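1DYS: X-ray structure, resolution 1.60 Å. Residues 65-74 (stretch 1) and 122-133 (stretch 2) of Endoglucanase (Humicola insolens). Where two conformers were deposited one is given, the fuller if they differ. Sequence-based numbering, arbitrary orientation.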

# COMPACT_ATOMS: atom_id res chain seq x y z
N ALA A 65 -7.58 -19.73 2.95
CA ALA A 65 -6.63 -20.71 3.50
C ALA A 65 -7.35 -21.91 4.13
O ALA A 65 -6.99 -23.08 3.97
CB ALA A 65 -5.67 -20.05 4.50
N ILE A 66 -8.41 -21.62 4.88
CA ILE A 66 -9.18 -22.70 5.53
C ILE A 66 -9.83 -23.59 4.50
O ILE A 66 -9.87 -24.81 4.70
CB ILE A 66 -10.23 -22.07 6.47
CG1 ILE A 66 -9.55 -21.54 7.72
CG2 ILE A 66 -11.33 -23.06 6.88
CD1 ILE A 66 -10.42 -20.60 8.52
N GLN A 67 -10.38 -23.06 3.42
CA GLN A 67 -10.97 -23.85 2.34
C GLN A 67 -9.93 -24.80 1.79
O GLN A 67 -10.07 -26.02 1.63
CB GLN A 67 -11.55 -22.96 1.24
CG GLN A 67 -11.82 -23.78 -0.02
CD GLN A 67 -12.63 -23.05 -1.07
OE1 GLN A 67 -13.43 -22.16 -0.77
NE2 GLN A 67 -12.44 -23.41 -2.34
N ASN A 68 -8.75 -24.23 1.47
CA ASN A 68 -7.64 -25.01 0.98
C ASN A 68 -7.18 -26.08 1.96
O ASN A 68 -6.85 -27.18 1.55
CB ASN A 68 -6.47 -24.09 0.60
CG ASN A 68 -6.78 -23.17 -0.55
OD1 ASN A 68 -7.66 -23.45 -1.37
ND2 ASN A 68 -6.01 -22.08 -0.69
N ALA A 69 -7.14 -25.77 3.26
CA ALA A 69 -6.73 -26.71 4.28
C ALA A 69 -7.74 -27.89 4.30
O ALA A 69 -7.31 -29.03 4.29
CB ALA A 69 -6.60 -26.13 5.68
N ARG A 70 -9.03 -27.57 4.25
CA ARG A 70 -10.04 -28.63 4.27
C ARG A 70 -10.03 -29.47 3.01
O ARG A 70 -10.29 -30.68 3.09
CB ARG A 70 -11.43 -28.02 4.49
CG ARG A 70 -11.55 -27.35 5.85
CD ARG A 70 -12.94 -26.76 6.11
NE ARG A 70 -13.04 -26.51 7.56
CZ ARG A 70 -13.71 -25.49 8.07
NH1 ARG A 70 -14.39 -24.69 7.25
NH2 ARG A 70 -13.70 -25.33 9.40
N ALA A 71 -9.67 -28.92 1.85
CA ALA A 71 -9.56 -29.68 0.62
C ALA A 71 -8.34 -30.60 0.64
O ALA A 71 -8.34 -31.72 0.11
CB ALA A 71 -9.47 -28.75 -0.59
N ALA A 72 -7.27 -30.14 1.27
CA ALA A 72 -6.03 -30.91 1.37
C ALA A 72 -6.28 -32.13 2.25
O ALA A 72 -5.95 -33.27 1.95
CB ALA A 72 -4.90 -30.06 1.93
N LYS A 73 -6.98 -31.87 3.35
CA LYS A 73 -7.26 -32.93 4.33
C LYS A 73 -8.24 -33.93 3.74
O LYS A 73 -8.17 -35.12 4.07
CB LYS A 73 -7.62 -32.20 5.60
CG LYS A 73 -8.97 -32.47 6.18
CD LYS A 73 -8.89 -33.53 7.26
CE LYS A 73 -8.05 -33.12 8.46
NZ LYS A 73 -8.08 -31.66 8.72
N ALA A 74 -9.07 -33.50 2.79
CA ALA A 74 -9.97 -34.40 2.09
C ALA A 74 -9.24 -35.30 1.09
O ALA A 74 -9.80 -36.37 0.80
CB ALA A 74 -11.09 -33.66 1.37
N GLN A 122 -12.31 -15.22 15.48
CA GLN A 122 -13.58 -15.91 15.22
C GLN A 122 -13.39 -16.97 14.15
O GLN A 122 -13.85 -18.11 14.30
CB GLN A 122 -14.63 -14.89 14.74
CG GLN A 122 -15.97 -15.52 14.33
CD GLN A 122 -16.91 -14.46 13.79
OE1 GLN A 122 -16.67 -13.25 13.85
NE2 GLN A 122 -18.04 -14.90 13.23
N LYS A 123 -12.73 -16.59 13.04
CA LYS A 123 -12.52 -17.53 11.95
C LYS A 123 -11.65 -18.72 12.34
O LYS A 123 -11.95 -19.86 12.00
CB LYS A 123 -11.75 -16.76 10.84
CG LYS A 123 -12.74 -15.86 10.09
CD LYS A 123 -11.92 -15.13 9.00
CE LYS A 123 -12.73 -13.98 8.40
NZ LYS A 123 -13.94 -14.46 7.70
N LEU A 124 -10.60 -18.49 13.14
CA LEU A 124 -9.76 -19.63 13.54
C LEU A 124 -10.45 -20.49 14.59
O LEU A 124 -10.31 -21.72 14.50
CB LEU A 124 -8.40 -19.15 14.05
CG LEU A 124 -7.30 -18.98 12.99
CD1 LEU A 124 -7.69 -17.95 11.93
CD2 LEU A 124 -6.05 -18.48 13.69
N LYS A 125 -11.16 -19.90 15.54
CA LYS A 125 -11.81 -20.73 16.58
C LYS A 125 -12.95 -21.51 15.97
O LYS A 125 -13.25 -22.61 16.45
CB LYS A 125 -12.27 -19.86 17.77
CG LYS A 125 -11.10 -19.38 18.62
CD LYS A 125 -11.55 -18.46 19.77
CE LYS A 125 -10.34 -18.14 20.62
NZ LYS A 125 -10.63 -17.17 21.70
N ALA A 126 -13.58 -21.02 14.90
CA ALA A 126 -14.65 -21.81 14.25
C ALA A 126 -14.06 -23.00 13.53
O ALA A 126 -14.66 -24.08 13.48
CB ALA A 126 -15.43 -20.91 13.30
N ALA A 127 -12.84 -22.85 13.00
CA ALA A 127 -12.24 -23.95 12.24
C ALA A 127 -11.38 -24.82 13.14
O ALA A 127 -10.17 -24.99 12.98
CB ALA A 127 -11.42 -23.37 11.08
N SER A 128 -12.01 -25.44 14.14
CA SER A 128 -11.37 -26.29 15.14
C SER A 128 -10.73 -27.57 14.61
O SER A 128 -9.91 -28.19 15.31
CB SER A 128 -12.40 -26.66 16.22
OG SER A 128 -13.54 -27.30 15.71
N ASP A 129 -11.07 -27.95 13.40
CA ASP A 129 -10.61 -29.06 12.63
C ASP A 129 -9.31 -28.75 11.89
O ASP A 129 -8.67 -29.63 11.31
CB ASP A 129 -11.65 -29.44 11.57
CG ASP A 129 -12.03 -28.37 10.58
OD1 ASP A 129 -12.27 -27.20 10.99
OD2 ASP A 129 -12.18 -28.59 9.36
N VAL A 130 -8.95 -27.46 11.86
CA VAL A 130 -7.71 -27.09 11.16
C VAL A 130 -6.61 -26.67 12.11
O VAL A 130 -6.83 -25.94 13.07
CB VAL A 130 -8.09 -25.92 10.21
CG1 VAL A 130 -6.88 -25.39 9.45
CG2 VAL A 130 -9.16 -26.39 9.22
N GLN A 131 -5.36 -27.09 11.79
CA GLN A 131 -4.27 -26.62 12.64
C GLN A 131 -3.67 -25.32 12.08
O GLN A 131 -3.44 -25.31 10.86
CB GLN A 131 -3.14 -27.70 12.72
CG GLN A 131 -3.71 -28.94 13.44
CD GLN A 131 -3.81 -28.77 14.94
OE1 GLN A 131 -2.94 -28.20 15.60
NE2 GLN A 131 -4.93 -29.24 15.51
N PHE A 132 -3.37 -24.36 12.94
CA PHE A 132 -2.83 -23.10 12.47
C PHE A 132 -1.53 -22.73 13.17
O PHE A 132 -1.37 -22.90 14.38
CB PHE A 132 -3.81 -21.94 12.79
CG PHE A 132 -5.13 -21.99 12.09
CD1 PHE A 132 -5.35 -21.51 10.81
CD2 PHE A 132 -6.20 -22.65 12.71
CE1 PHE A 132 -6.57 -21.60 10.21
CE2 PHE A 132 -7.42 -22.78 12.08
CZ PHE A 132 -7.64 -22.23 10.82
N ALA A 133 -0.59 -22.21 12.37
CA ALA A 133 0.60 -21.59 12.91
C ALA A 133 0.50 -20.08 12.57
O ALA A 133 0.41 -19.75 11.39
CB ALA A 133 1.92 -22.04 12.30
O HOH W 1 -6.20 -30.91 11.36

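Contacts between a helix and a neighbouring loop often combine a buried apolar patch with a polar clamp nearer solvent, and this pair of segments from an endoglucanase is a compact example. The first stretch is helical, held by i to i+4 bonds such as R70 N to I66 O (2.9 Å). The second leaves its own helix at A127, makes a type I turn from A127 to V130, closed by V130 N to A127 O at 3.0 Å, and enters a strand at its far end. The backbones come nearest at A69 and V130, whose CA atoms lie 7.0 Å apart. Together the stretches bury 367 Å².

I66 has the most surface covered. Its CA-to-CB bond points sideways, yet the end of the side chain reaches across: CD1 lies 3.9 Å from A127 CB, while CG1 approaches CZ of F132, at the edge of the ring, to 3.7 Å. These are apolar contacts among buried residues. One helical turn on, A69 points toward the loop, and its CB meets V130 CG1 at 3.9 Å; the small alanine side chain accompanies the closest backbone approach.

R70 and D129, both exposed, supply the polar clamp. The guanidinium and carboxylate pair through two nearly linear hydrogen bonds, R70 NE to D129 OD2 (2.9 Å) and R70 NH2 to D129 OD1 (2.8 Å), in a salt bridge. Because the acceptor OD1 lies near the guanidinium plane, the N-H group of NH2 can point almost straight at it, and charge attraction reinforces the directional bonding. The same arginine also touches the apolar layer, with NH2 3.4 Å from A127 CB.

K73 adds a looser tie: its NZ makes a weak hydrogen bond to D129 O at 3.3 Å. A water donates to that same oxygen, D129 O, at 2.8 Å and weakly accepts from K73 NZ at 3.3 Å, bridging the pair.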